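PDB 3N8H: pantothenate synthetase from Francisella tularensis subsp. tularensis, which probably catalyses the ATP-dependent condensation of pantoate with beta-alanine to pantothenate, by way of a pantoyl-adenylate intermediate. Local coordinates for residues 81-84 / 85-89; 203-206 / 207-211; 218-221 / 222-226. All blocks are in the same frame, centred on the assembly; numbering follows the deposited sequence. Where two conformers were deposited one is given.

Contact 1 (81-84 / 85-89); sequences IQIL and ASLDV
Val89 N turns back to Leu84 O at 3.1 Å in a fairly straight bond (161°), and Asp88 N bonds to Ala85 O at 3.1 Å. Together with the positive phi of Asp88 (56°), these two bonds define the Schellman motif that closes helix 77-86. One turn earlier the helix is still regular, with Ala85 N bonded to Ile81 O at 3.0 Å and Ser86 N to Gln82 O. Leu87 N is instead divided between the carbonyls of Ile83 and Leu84, and both bonds are weak. Ile83 O gains a second donor in Ser86 OG, at 2.8 Å; a chi1 of 61° folds the hydroxyl back onto the preceding turn.

Reversal of the chain also brings Val89 against Leu84, the hydrophobic contact that accompanies this kind of helix end. Buried Leu84 packs further on Leu35, in the predicted ATP-binding segment, on Ile43 of helix 37-49 and on Val55 of strand 52-57, which ties the helix end to the parallel sheet of the nucleotide-binding fold. Elsewhere on the turn, Ile83 and Leu87 run side by side, CG2 to CD1 3.9 Å. Between Leu84 and Val89 the methyls that meet are CD2 and CG2, 3.7 Å apart.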
loop_
_atom_site.group_PDB
_atom_site.type_symbol
_atom_site.label_atom_id
_atom_site.label_comp_id
_atom_site.label_asym_id
_atom_site.label_seq_id
_atom_site.Cartn_x
_atom_site.Cartn_y
_atom_site.Cartn_z
ATOM N N ILE A 81 -5.014 -4.846 29.289
ATOM C CA ILE A 81 -6.457 -4.652 29.372
ATOM C C ILE A 81 -6.835 -3.852 30.617
ATOM O O ILE A 81 -7.601 -2.888 30.524
ATOM C CB ILE A 81 -7.221 -5.988 29.318
ATOM C CG1 ILE A 81 -7.177 -6.553 27.898
ATOM C CG2 ILE A 81 -8.676 -5.804 29.776
ATOM C CD1 ILE A 81 -7.670 -7.976 27.784
ATOM N N GLN A 82 -6.283 -4.226 31.770
ATOM C CA GLN A 82 -6.527 -3.465 33.009
ATOM C C GLN A 82 -6.138 -1.979 32.896
ATOM O O GLN A 82 -6.872 -1.092 33.370
ATOM C CB GLN A 82 -5.807 -4.095 34.203
ATOM C CG GLN A 82 -6.494 -5.311 34.795
ATOM C CD GLN A 82 -5.748 -5.813 36.018
ATOM O OE1 GLN A 82 -4.516 -5.801 36.042
ATOM N NE2 GLN A 82 -6.490 -6.239 37.050
ATOM N N ILE A 83 -4.981 -1.716 32.288
ATOM C CA ILE A 83 -4.531 -0.344 32.078
ATOM C C ILE A 83 -5.526 0.465 31.242
ATOM O O ILE A 83 -5.940 1.565 31.625
ATOM C CB ILE A 83 -3.161 -0.319 31.397
ATOM C CG1 ILE A 83 -2.076 -0.656 32.421
ATOM C CG2 ILE A 83 -2.892 1.050 30.802
ATOM C CD1 ILE A 83 -1.103 -1.676 31.945
ATOM N N LEU A 84 -5.917 -0.101 30.103
ATOM C CA LEU A 84 -6.814 0.564 29.175
ATOM C C LEU A 84 -8.174 0.845 29.796
ATOM O O LEU A 84 -8.730 1.942 29.662
ATOM C CB LEU A 84 -6.961 -0.285 27.920
ATOM C CG LEU A 84 -5.652 -0.364 27.125
ATOM C CD1 LEU A 84 -5.767 -1.375 26.002
ATOM C CD2 LEU A 84 -5.285 1.021 26.587
ATOM N N ALA A 85 -8.724 -0.160 30.453
ATOM C CA ALA A 85 -9.969 0.019 31.190
ATOM C C ALA A 85 -9.925 1.156 32.240
ATOM O O ALA A 85 -10.904 1.893 32.401
ATOM C CB ALA A 85 -10.408 -1.303 31.816
ATOM N N SER A 86 -8.805 1.316 32.949
ATOM C CA SER A 86 -8.710 2.395 33.943
ATOM C C SER A 86 -8.526 3.766 33.287
ATOM O O SER A 86 -8.679 4.811 33.933
ATOM C CB SER A 86 -7.592 2.126 34.971
ATOM O OG SER A 86 -6.321 2.032 34.353
ATOM N N LEU A 87 -8.172 3.741 32.005
ATOM C CA LEU A 87 -8.049 4.947 31.198
ATOM C C LEU A 87 -9.340 5.264 30.450
ATOM O O LEU A 87 -9.393 6.207 29.653
ATOM C CB LEU A 87 -6.881 4.796 30.214
ATOM C CG LEU A 87 -5.500 4.892 30.881
ATOM C CD1 LEU A 87 -4.370 4.533 29.926
ATOM C CD2 LEU A 87 -5.294 6.292 31.500
ATOM N N ASP A 88 -10.373 4.462 30.707
ATOM C CA ASP A 88 -11.678 4.620 30.065
ATOM C C ASP A 88 -11.588 4.586 28.534
ATOM O O ASP A 88 -12.384 5.218 27.830
ATOM C CB ASP A 88 -12.390 5.881 30.572
ATOM C CG ASP A 88 -12.764 5.784 32.055
ATOM O OD1 ASP A 88 -13.313 4.739 32.446
ATOM O OD2 ASP A 88 -12.512 6.737 32.829
ATOM N N VAL A 89 -10.618 3.836 28.023
ATOM C CA VAL A 89 -10.520 3.607 26.584
ATOM C C VAL A 89 -11.789 2.927 26.061
ATOM O O VAL A 89 -12.256 1.962 26.642
ATOM C CB VAL A 89 -9.270 2.761 26.211
ATOM C CG1 VAL A 89 -9.369 2.303 24.767
ATOM C CG2 VAL A 89 -7.997 3.579 26.416
#

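Contact 2 (203-206 / 207-211); sequences NKIY and EILRQ
Near the C-terminal end of helix 196-210, which packs against the three-stranded antiparallel sheet, Tyr206 and Leu209 illustrate an intrahelical CH-pi contact between residues three apart. Leu209 CD1 sits over the middle of the Tyr206 ring, 3.6 Å from its centroid and only 10° off the ring normal, so the methyl lies squarely over one face. Slightly shorter approaches to CE1 and CZ (3.7 Å each) than to CG (4.1 Å) place it a little toward the phenol end. That end is held from outside the helix: Tyr206 OH is hydrogen-bonded to Asp254 OD2 on strand 250-257, which helps fix the direction of the ring. In the Ile205 conformer described here, the same Leu209 methyl also lies 3.8 Å from Ile205 CG2, the two side chains running alongside one another on the buried face.

The polar side is built differently. Asn203 O accepts Glu207 N at 2.9 Å and also a proton from a water, which donates its other proton to Glu207 OE2. Glu207 can take part because CG stands opposite the backbone N (chi1 -168°) and the chain beyond is extended; the water thus joins a carboxylate to a backbone carbonyl one turn earlier. Arg210 N bonds to Tyr206 O at 3.1 Å. The extended Arg210 side chain reaches away from the helix, with NH1 bonded to Pro182 O and NH2 to Pro262 O, near the C-terminus. Its guanidinium therefore ties the helix end to two separate loops. With apolar residues on the side facing the sheet and polar ones on the other, this is an amphipathic helix covering a sheet, in the alpha-beta sandwich of the C-terminal part of pantothenate synthetases.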
loop_
_atom_site.group_PDB
_atom_site.type_symbol
_atom_site.label_atom_id
_atom_site.label_comp_id
_atom_site.label_asym_id
_atom_site.label_seq_id
_atom_site.Cartn_x
_atom_site.Cartn_y
_atom_site.Cartn_z
ATOM N N ASN A 203 20.939 3.501 32.789
ATOM C CA ASN A 203 21.012 4.788 33.504
ATOM C C ASN A 203 22.374 5.491 33.369
ATOM O O ASN A 203 22.434 6.711 33.206
ATOM C CB ASN A 203 20.632 4.633 34.984
ATOM C CG ASN A 203 19.142 4.304 35.191
ATOM O OD1 ASN A 203 18.271 4.689 34.393
ATOM N ND2 ASN A 203 18.852 3.600 36.282
ATOM N N LYS A 204 23.461 4.727 33.439
ATOM C CA LYS A 204 24.794 5.266 33.189
ATOM C C LYS A 204 24.936 5.880 31.791
ATOM O O LYS A 204 25.555 6.923 31.631
ATOM C CB LYS A 204 25.881 4.204 33.399
ATOM C CG LYS A 204 26.177 3.894 34.858
ATOM C CD LYS A 204 27.275 2.837 35.009
ATOM C CE LYS A 204 26.818 1.476 34.494
ATOM N NZ LYS A 204 27.752 0.386 34.871
ATOM N N ILE A 205 24.392 5.215 30.784
ATOM C CA ILE A 205 24.397 5.763 29.438
ATOM C C ILE A 205 23.768 7.169 29.438
ATOM O O ILE A 205 24.301 8.101 28.824
ATOM C CB ILE A 205 23.620 4.855 28.448
ATOM C CG1 ILE A 205 24.370 3.540 28.197
ATOM C CG2 ILE A 205 23.349 5.589 27.117
ATOM C CD1 ILE A 205 23.594 2.560 27.316
ATOM N N TYR A 206 22.632 7.315 30.124
ATOM C CA TYR A 206 21.919 8.584 30.119
ATOM C C TYR A 206 22.528 9.649 31.040
ATOM O O TYR A 206 22.277 10.848 30.867
ATOM C CB TYR A 206 20.419 8.379 30.325
ATOM C CG TYR A 206 19.801 8.039 29.010
ATOM C CD1 TYR A 206 19.166 9.011 28.241
ATOM C CD2 TYR A 206 19.942 6.764 28.478
ATOM C CE1 TYR A 206 18.642 8.697 26.992
ATOM C CE2 TYR A 206 19.436 6.449 27.237
ATOM C CZ TYR A 206 18.788 7.421 26.502
ATOM O OH TYR A 206 18.298 7.080 25.275
ATOM N N GLU A 207 23.355 9.206 31.981
ATOM C CA GLU A 207 24.096 10.121 32.824
ATOM C C GLU A 207 25.182 10.730 31.951
ATOM O O GLU A 207 25.513 11.902 32.063
ATOM C CB GLU A 207 24.709 9.351 33.994
ATOM C CG GLU A 207 25.280 10.208 35.109
ATOM C CD GLU A 207 25.710 9.375 36.316
ATOM O OE1 GLU A 207 26.869 9.536 36.765
ATOM O OE2 GLU A 207 24.891 8.559 36.810
ATOM N N ILE A 208 25.707 9.911 31.052
ATOM C CA ILE A 208 26.722 10.344 30.091
ATOM C C ILE A 208 26.126 11.284 29.051
ATOM O O ILE A 208 26.680 12.337 28.753
ATOM C CB ILE A 208 27.345 9.117 29.396
ATOM C CG1 ILE A 208 28.183 8.307 30.400
ATOM C CG2 ILE A 208 28.167 9.527 28.180
ATOM C CD1 ILE A 208 28.680 6.995 29.860
ATOM N N LEU A 209 24.995 10.893 28.494
ATOM C CA LEU A 209 24.363 11.701 27.465
ATOM C C LEU A 209 24.028 13.098 27.985
ATOM O O LEU A 209 24.262 14.088 27.307
ATOM C CB LEU A 209 23.114 10.994 26.919
ATOM C CG LEU A 209 23.388 9.743 26.056
ATOM C CD1 LEU A 209 22.091 8.950 25.769
ATOM C CD2 LEU A 209 24.139 10.116 24.758
ATOM N N ARG A 210 23.494 13.171 29.201
ATOM C CA ARG A 210 23.089 14.454 29.792
ATOM C C ARG A 210 24.228 15.445 30.002
ATOM O O ARG A 210 24.009 16.649 29.985
ATOM C CB ARG A 210 22.355 14.226 31.109
ATOM C CG ARG A 210 20.896 14.024 30.880
ATOM C CD ARG A 210 20.105 14.005 32.163
ATOM N NE ARG A 210 18.690 13.939 31.824
ATOM C CZ ARG A 210 17.732 13.590 32.669
ATOM N NH1 ARG A 210 18.030 13.280 33.924
ATOM N NH2 ARG A 210 16.475 13.562 32.247
ATOM N N GLN A 211 25.434 14.933 30.214
ATOM C CA GLN A 211 26.624 15.767 30.340
ATOM C C GLN A 211 27.339 16.065 29.017
ATOM O O GLN A 211 28.379 16.710 29.018
ATOM C CB GLN A 211 27.634 15.093 31.277
ATOM C CG GLN A 211 27.068 14.691 32.623
ATOM C CD GLN A 211 28.061 13.892 33.442
ATOM O OE1 GLN A 211 29.049 13.382 32.912
ATOM N NE2 GLN A 211 27.804 13.777 34.740
HETATM O O HOH W 1 22.060 8.703 35.328
#

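Contact 3 (218-221 / 222-226)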
loop_
_atom_site.group_PDB
_atom_site.type_symbol
_atom_site.label_atom_id
_atom_site.label_comp_id
_atom_site.label_asym_id
_atom_site.label_seq_id
_atom_site.Cartn_x
_atom_site.Cartn_y
_atom_site.Cartn_z
ATOM N N GLU A 218 32.705 10.216 18.404
ATOM C CA GLU A 218 33.686 9.153 18.573
ATOM C C GLU A 218 33.997 8.880 20.042
ATOM O O GLU A 218 33.963 7.739 20.501
ATOM C CB GLU A 218 34.970 9.545 17.841
ATOM C CG GLU A 218 35.571 8.448 16.986
ATOM C CD GLU A 218 36.754 7.782 17.655
ATOM O OE1 GLU A 218 37.852 7.755 17.047
ATOM O OE2 GLU A 218 36.587 7.301 18.798
ATOM N N GLU A 219 34.338 9.926 20.779
ATOM C CA GLU A 219 34.633 9.783 22.205
ATOM C C GLU A 219 33.356 9.422 22.970
ATOM O O GLU A 219 33.408 8.708 23.969
ATOM C CB GLU A 219 35.217 11.074 22.772
ATOM C CG GLU A 219 36.654 11.330 22.366
ATOM C CD GLU A 219 37.185 12.638 22.930
ATOM O OE1 GLU A 219 36.388 13.376 23.556
ATOM O OE2 GLU A 219 38.393 12.927 22.743
ATOM N N LEU A 220 32.209 9.908 22.484
ATOM C CA LEU A 220 30.940 9.641 23.153
ATOM C C LEU A 220 30.584 8.168 22.969
ATOM O O LEU A 220 30.038 7.531 23.865
ATOM C CB LEU A 220 29.830 10.562 22.612
ATOM C CG LEU A 220 28.388 10.336 23.090
ATOM C CD1 LEU A 220 28.346 10.238 24.618
ATOM C CD2 LEU A 220 27.459 11.459 22.602
ATOM N N THR A 221 30.905 7.639 21.795
ATOM C CA THR A 221 30.637 6.245 21.495
ATOM C C THR A 221 31.477 5.387 22.457
ATOM O O THR A 221 30.981 4.440 23.058
ATOM C CB THR A 221 30.931 5.911 20.005
ATOM O OG1 THR A 221 30.007 6.624 19.168
ATOM C CG2 THR A 221 30.752 4.431 19.729
ATOM N N ASN A 222 32.739 5.752 22.623
ATOM C CA ASN A 222 33.626 5.021 23.537
ATOM C C ASN A 222 33.122 5.044 24.973
ATOM O O ASN A 222 33.248 4.059 25.684
ATOM C CB ASN A 222 35.044 5.581 23.475
ATOM C CG ASN A 222 35.709 5.345 22.128
ATOM O OD1 ASN A 222 35.253 4.523 21.330
ATOM N ND2 ASN A 222 36.787 6.080 21.865
ATOM N N LYS A 223 32.561 6.172 25.405
ATOM C CA LYS A 223 32.049 6.269 26.771
ATOM C C LYS A 223 30.823 5.395 26.968
ATOM O O LYS A 223 30.701 4.714 27.981
ATOM C CB LYS A 223 31.756 7.719 27.167
ATOM C CG LYS A 223 33.018 8.507 27.456
ATOM C CD LYS A 223 32.922 9.895 26.879
ATOM C CE LYS A 223 32.263 10.844 27.854
ATOM N NZ LYS A 223 33.200 11.955 28.183
ATOM N N ILE A 224 29.925 5.414 25.991
ATOM C CA ILE A 224 28.750 4.561 26.024
ATOM C C ILE A 224 29.114 3.065 25.983
ATOM O O ILE A 224 28.582 2.270 26.753
ATOM C CB ILE A 224 27.818 4.948 24.911
ATOM C CG1 ILE A 224 27.192 6.295 25.262
ATOM C CG2 ILE A 224 26.767 3.866 24.658
ATOM C CD1 ILE A 224 26.472 6.927 24.118
ATOM N N ASN A 225 30.038 2.692 25.110
ATOM C CA ASN A 225 30.489 1.303 25.046
ATOM C C ASN A 225 31.211 0.860 26.318
ATOM O O ASN A 225 31.231 -0.318 26.649
ATOM C CB ASN A 225 31.354 1.052 23.797
ATOM C CG ASN A 225 30.529 1.029 22.504
ATOM O OD1 ASN A 225 29.301 0.871 22.527
ATOM N ND2 ASN A 225 31.207 1.197 21.366
ATOM N N SER A 226 31.783 1.802 27.061
ATOM C CA SER A 226 32.502 1.415 28.260
ATOM C C SER A 226 31.556 1.085 29.429
ATOM O O SER A 226 32.003 0.607 30.463
ATOM C CB SER A 226 33.549 2.464 28.660
ATOM O OG SER A 226 32.941 3.558 29.317
#
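Leu220 and Ile224, one turn apart and both buried, form the tightly packed side of helix 217-225. They meet obliquely through their CD1 methyls, 3.8 Å apart in the one Leu220 conformer described. Beside them Thr221 and Asn225, a partly buried pair, lie alongside each other and point the same way, with Thr221 CG2 3.7 Å from Asn225 ND2, while Asn225 N bonds to Thr221 O at 2.9 Å. Thr221 OG1 bonds to Leu217 O, and Asn225 OD1 takes Leu231 N.

The solvent side is much looser. Glu218 bends at chi2 to present OE2 to Asn222 ND2, but the bond is long and weak (3.3 Å), and the carboxylate and amide planes stand 72° apart. Glu219 and Lys223 carry opposite charges without touching, OE1 and NZ being 5.8 Å apart; the bent lysine instead lays CD against Glu219 O at 3.2 Å. Toward the end of the helix, Ser226 OG folds back to Lys223 O at 2.9 Å.

Thr221 and Ile224 rest on Leu231 of strand 230-237, and Leu220 on Ile234. Through Ile208 and Leu209 the preceding helix 196-210 is met as well, so the helix packs on both that helix and the edge strand.

How the contacts relate
Contacts 2 and 3 are neighbours in sequence and in space: their helices follow each other and pack directly, centres about 11 Å apart. Ile208 CD1 lies 3.6 Å from Lys223 O, and Leu209 CD2 is 4.0 Å from Ile224 CD1. Contact 1 stands alone, its centre about 33 Å from that of contact 2 and about 41 Å from that of contact 3, on the opposite side of the chain's centre from the latter. Both contacts 1 and 2 stay at a distance from the bound AMP: the side chains of Leu84 and Tyr206 are about 11 Å and 10 Å from it respectively. Contact 3 lies away from the annotated sites.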